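Local coordinates for agarase (Microbulbifer thermotolerans, PDB 3WZ1) that is the catalytic domain of an endo-type GH16 beta-agarase, hydrolysing the beta-1,4-galactosidic linkages of agarose to give mainly neoagarotetraose, at the sodium ion site. Residues are numbered along the deposited sequence; one frame, centred on the assembly and turned at random.

Contact 1 and contact 2 are separate sodium sites on one monomeric GH16 catalytic domain, about 30 Å apart between the centres of their C-alpha atoms, with no residue or ligand in common. Contact 1 draws on the start of strand 128-131 and a later loop; contact 2 ties the N-terminal stretch to loops beside strands 73-76 and 268-276. Their centres lie about 7 Å and 23 Å, respectively, from Glu129, the predicted nucleophile, and both about 18 Å from Glu134, the predicted proton donor. Contact 1 may therefore steady the surroundings of the catalytic strand, whereas contact 2 more likely supports the jelly-roll framework.

Contact 1: the sodium ion site. Residues 128, 223, 226-230. With NA (sodium ion), chain B.
Three oxygen-bearing side chains converge on the sodium ion, with the other two observed ligands above and below them. Glu128 OE2, a carboxylate oxygen, lies 2.3 Å from NA; the hydroxyl Thr226 OG1 and the hydroxyl Ser229 OG approach from two other directions, each 2.4 Å from NA. They form the equator of a nearly trigonal bipyramidal shell. Its axis runs from the carbonyl oxygen Gly227 O, 2.4 Å from NA, to water 1, 2.6 Å from NA on the opposite side, the angle between them at the metal being 170°.

Glu128 reaches the ion with its chain extended beyond CG, so the carboxylate arrives tip first and skewed: OE2 binds, while OE1 stays at the longer distance of a loose contact. OE1 is instead gripped by two backbone amides, Ser229 N at 2.9 Å from Glu128 OE1 and Lys230 N at 3.0 Å from Glu128 OE1, the latter bond nearly straight (173° at the hydrogen). The two amides straddle the carboxylate plane, one on each face, each about 30° out of it, a pairing that should restrain the rotation of the carboxylate and keep OE2 directed at the metal. The ammonium of Lys230 forms a long salt bridge to OE2 and may temper its charge.

Thr226 and Ser229 place their hydroxyls alike, each between its own backbone N and carbonyl carbon. Thr226 OG1 also donates to Thr223 O at 2.7 Å, in the carbonyl plane and on a lone pair, so its oxygen lone pairs can face the ion. In the second shell, the Thr223 hydroxyl accepts Gly227 N, which is likely to steady the turn that presents Gly227 O.

Glu128 opens strand 128-131, immediately before Glu129 of the GH16 EIDVIE catalytic motif; the other protein ligands belong to the loop between helix 214-217 and strand 232-239, so the ion ties this loop to the start of strand 128-131.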
loop_
_atom_site.group_PDB
_atom_site.type_symbol
_atom_site.label_atom_id
_atom_site.label_comp_id
_atom_site.label_asym_id
_atom_site.label_seq_id
_atom_site.Cartn_x
_atom_site.Cartn_y
_atom_site.Cartn_z
ATOM N N GLU A 128 12.657 -5.893 4.656
ATOM C CA GLU A 128 11.445 -6.086 5.456
ATOM C C GLU A 128 10.323 -5.219 4.907
ATOM O O GLU A 128 10.513 -4.012 4.703
ATOM C CB GLU A 128 11.717 -5.788 6.941
ATOM C CG GLU A 128 12.714 -6.761 7.557
ATOM C CD GLU A 128 13.103 -6.458 8.977
ATOM O OE1 GLU A 128 12.412 -5.665 9.669
ATOM O OE2 GLU A 128 14.151 -7.034 9.394
ATOM N N THR A 223 15.174 -12.917 8.750
ATOM C CA THR A 223 15.439 -11.777 9.606
ATOM C C THR A 223 16.407 -12.088 10.759
ATOM O O THR A 223 16.650 -11.229 11.589
ATOM C CB THR A 223 14.147 -11.199 10.224
ATOM O OG1 THR A 223 13.637 -12.071 11.233
ATOM C CG2 THR A 223 13.078 -10.960 9.139
ATOM N N THR A 226 15.000 -11.408 14.329
ATOM C CA THR A 226 14.602 -10.047 14.689
ATOM C C THR A 226 13.169 -9.683 14.295
ATOM O O THR A 226 12.624 -8.710 14.839
ATOM C CB THR A 226 15.551 -9.000 14.082
ATOM O OG1 THR A 226 15.459 -9.023 12.648
ATOM C CG2 THR A 226 17.006 -9.253 14.473
ATOM N N GLY A 227 12.577 -10.438 13.372
ATOM C CA GLY A 227 11.217 -10.159 12.901
ATOM C C GLY A 227 11.098 -8.879 12.099
ATOM O O GLY A 227 12.080 -8.339 11.589
ATOM N N LEU A 228 9.867 -8.379 12.010
ATOM C CA LEU A 228 9.580 -7.139 11.275
ATOM C C LEU A 228 9.840 -5.977 12.206
ATOM O O LEU A 228 8.959 -5.530 12.934
ATOM C CB LEU A 228 8.143 -7.150 10.786
ATOM C CG LEU A 228 7.813 -8.257 9.799
ATOM C CD1 LEU A 228 6.316 -8.356 9.593
ATOM C CD2 LEU A 228 8.549 -8.018 8.487
ATOM N N SER A 229 11.085 -5.531 12.218
ATOM C CA SER A 229 11.588 -4.620 13.261
ATOM C C SER A 229 12.272 -3.362 12.750
ATOM O O SER A 229 12.439 -2.414 13.510
ATOM C CB SER A 229 12.547 -5.387 14.170
ATOM O OG SER A 229 13.698 -5.813 13.446
ATOM N N LYS A 230 12.692 -3.343 11.482
ATOM C CA LYS A 230 13.378 -2.195 10.925
ATOM C C LYS A 230 12.392 -1.064 10.669
ATOM O O LYS A 230 11.210 -1.321 10.388
ATOM C CB LYS A 230 14.103 -2.570 9.629
ATOM C CG LYS A 230 15.225 -3.571 9.865
ATOM C CD LYS A 230 15.795 -4.178 8.591
ATOM C CE LYS A 230 16.934 -5.105 8.978
ATOM N NZ LYS A 230 17.576 -5.848 7.863
HETATM NA NA NA B . 14.186 -7.287 11.665
HETATM O O HOH W 1 16.429 -6.068 12.212
#

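Contact 2: the sodium ion site. Residues 4, 28-30, 72-73, 107, 267-268. With NA (sodium ion), chain C.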
loop_
_atom_site.group_PDB
_atom_site.type_symbol
_atom_site.label_atom_id
_atom_site.label_comp_id
_atom_site.label_asym_id
_atom_site.label_seq_id
_atom_site.Cartn_x
_atom_site.Cartn_y
_atom_site.Cartn_z
ATOM N N ASP A 4 -10.441 14.527 7.159
ATOM C CA ASP A 4 -11.374 13.634 6.500
ATOM C C ASP A 4 -11.736 12.404 7.312
ATOM O O ASP A 4 -12.798 11.851 7.122
ATOM C CB ASP A 4 -10.850 13.201 5.132
ATOM C CG ASP A 4 -10.866 14.310 4.094
ATOM O OD1 ASP A 4 -11.627 15.299 4.241
ATOM O OD2 ASP A 4 -10.115 14.181 3.089
ATOM N N ASP A 28 -4.619 13.850 4.674
ATOM C CA ASP A 28 -5.893 13.670 3.985
ATOM C C ASP A 28 -5.982 14.394 2.637
ATOM O O ASP A 28 -7.042 14.452 2.028
ATOM C CB ASP A 28 -7.094 13.981 4.903
ATOM C CG ASP A 28 -7.151 15.420 5.345
ATOM O OD1 ASP A 28 -6.218 16.210 5.033
ATOM O OD2 ASP A 28 -8.145 15.775 6.030
ATOM N N PHE A 29 -4.854 14.923 2.165
ATOM C CA PHE A 29 -4.709 15.332 0.767
ATOM C C PHE A 29 -5.689 16.426 0.349
ATOM O O PHE A 29 -6.145 16.474 -0.789
ATOM C CB PHE A 29 -4.790 14.095 -0.153
ATOM C CG PHE A 29 -3.692 13.098 0.111
ATOM C CD1 PHE A 29 -2.365 13.433 -0.118
ATOM C CD2 PHE A 29 -3.979 11.830 0.621
ATOM C CE1 PHE A 29 -1.361 12.544 0.160
ATOM C CE2 PHE A 29 -2.972 10.933 0.897
ATOM C CZ PHE A 29 -1.660 11.294 0.655
ATOM N N ASN A 30 -5.956 17.337 1.269
ATOM C CA ASN A 30 -6.806 18.485 0.979
ATOM C C ASN A 30 -5.966 19.705 0.619
ATOM O O ASN A 30 -5.940 20.738 1.309
ATOM C CB ASN A 30 -7.771 18.739 2.137
ATOM C CG ASN A 30 -8.848 17.695 2.202
ATOM O OD1 ASN A 30 -8.973 16.986 3.193
ATOM N ND2 ASN A 30 -9.615 17.573 1.141
ATOM N N GLY A 72 -9.191 16.761 -3.048
ATOM C CA GLY A 72 -9.216 16.024 -1.770
ATOM C C GLY A 72 -8.598 14.623 -1.818
ATOM O O GLY A 72 -8.704 13.850 -0.856
ATOM N N LYS A 73 -7.961 14.282 -2.925
ATOM C CA LYS A 73 -7.435 12.929 -3.119
ATOM C C LYS A 73 -6.023 12.982 -3.660
ATOM O O LYS A 73 -5.705 13.826 -4.502
ATOM C CB LYS A 73 -8.264 12.166 -4.164
ATOM C CG LYS A 73 -9.772 12.142 -3.940
ATOM C CD LYS A 73 -10.116 11.205 -2.828
ATOM C CE LYS A 73 -11.622 11.078 -2.618
ATOM N NZ LYS A 73 -12.135 12.200 -1.778
ATOM N N ARG A 107 -7.510 5.046 3.194
ATOM C CA ARG A 107 -8.830 4.954 2.590
ATOM C C ARG A 107 -8.648 5.238 1.110
ATOM O O ARG A 107 -8.131 6.293 0.727
ATOM C CB ARG A 107 -9.809 5.949 3.222
ATOM C CG ARG A 107 -11.198 5.935 2.576
ATOM C CD ARG A 107 -12.195 6.822 3.294
ATOM N NE ARG A 107 -13.545 6.520 2.808
ATOM C CZ ARG A 107 -14.264 7.288 1.986
ATOM N NH1 ARG A 107 -13.820 8.449 1.533
ATOM N NH2 ARG A 107 -15.468 6.885 1.621
ATOM N N ASP A 267 -7.947 8.742 -0.568
ATOM C CA ASP A 267 -8.581 9.816 0.202
ATOM C C ASP A 267 -7.711 10.241 1.379
ATOM O O ASP A 267 -7.591 11.434 1.692
ATOM C CB ASP A 267 -9.970 9.370 0.702
ATOM C CG ASP A 267 -10.809 10.515 1.211
ATOM O OD1 ASP A 267 -10.624 11.674 0.789
ATOM O OD2 ASP A 267 -11.688 10.247 2.064
ATOM N N TRP A 268 -7.109 9.264 2.057
ATOM C CA TRP A 268 -6.228 9.563 3.192
ATOM C C TRP A 268 -5.277 8.425 3.483
ATOM O O TRP A 268 -5.560 7.260 3.186
ATOM C CB TRP A 268 -7.019 9.908 4.479
ATOM C CG TRP A 268 -7.656 8.732 5.283
ATOM C CD1 TRP A 268 -7.025 7.651 5.894
ATOM C CD2 TRP A 268 -9.027 8.618 5.641
ATOM N NE1 TRP A 268 -7.938 6.873 6.558
ATOM C CE2 TRP A 268 -9.177 7.456 6.403
ATOM C CE3 TRP A 268 -10.161 9.388 5.344
ATOM C CZ2 TRP A 268 -10.399 7.053 6.889
ATOM C CZ3 TRP A 268 -11.348 9.003 5.832
ATOM C CH2 TRP A 268 -11.477 7.830 6.595
HETATM NA NA NA C . -8.937 13.283 1.372
#
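Four separated segments supply the ligands: Asp4 from the N-terminal stretch, Asp28 from the loop after strand 18-22, Gly72 just ahead of strand 73-76, and Asp267 in the break between strands 264-266 and 268-276. No named metal-binding motif is formed; the site gathers the chain start and loops at strand ends of the jelly roll.

Asp267 binds twice, through its carbonyl O at 2.3 Å from NA and its carboxylate OD1 at 2.4 Å from NA. Its CG lies anti to the backbone N (chi1 -166°), folding the carboxylate beside its own carbonyl so that the two oxygens subtend 85° at the ion. Across from OD1, at 168°, stands the carbonyl Asp28 O. Asp4 OD2, 2.3 Å from NA, and the carbonyl Gly72 O complete the observed shell, between square pyramidal and trigonal bipyramidal.

Lys73 and Arg107 both form hydrogen-bonded salt bridges to the Asp267 carboxylate, from the same side of its plane. Lys73 NZ lies 3.0 Å from Asp267 OD1, and Arg107 NH1 2.8 Å from Asp267 OD2, with the acceptor close to the guanidinium plane. An alanine in place of Asp267 would keep the carbonyl ligand but would probably weaken sodium binding and leave Lys73 and Arg107 without this shared partner.

Asp28 contributes no carboxylate oxygen to the observed shell; its OD2 uses the anti lone pair to accept Asp4 N at 2.8 Å.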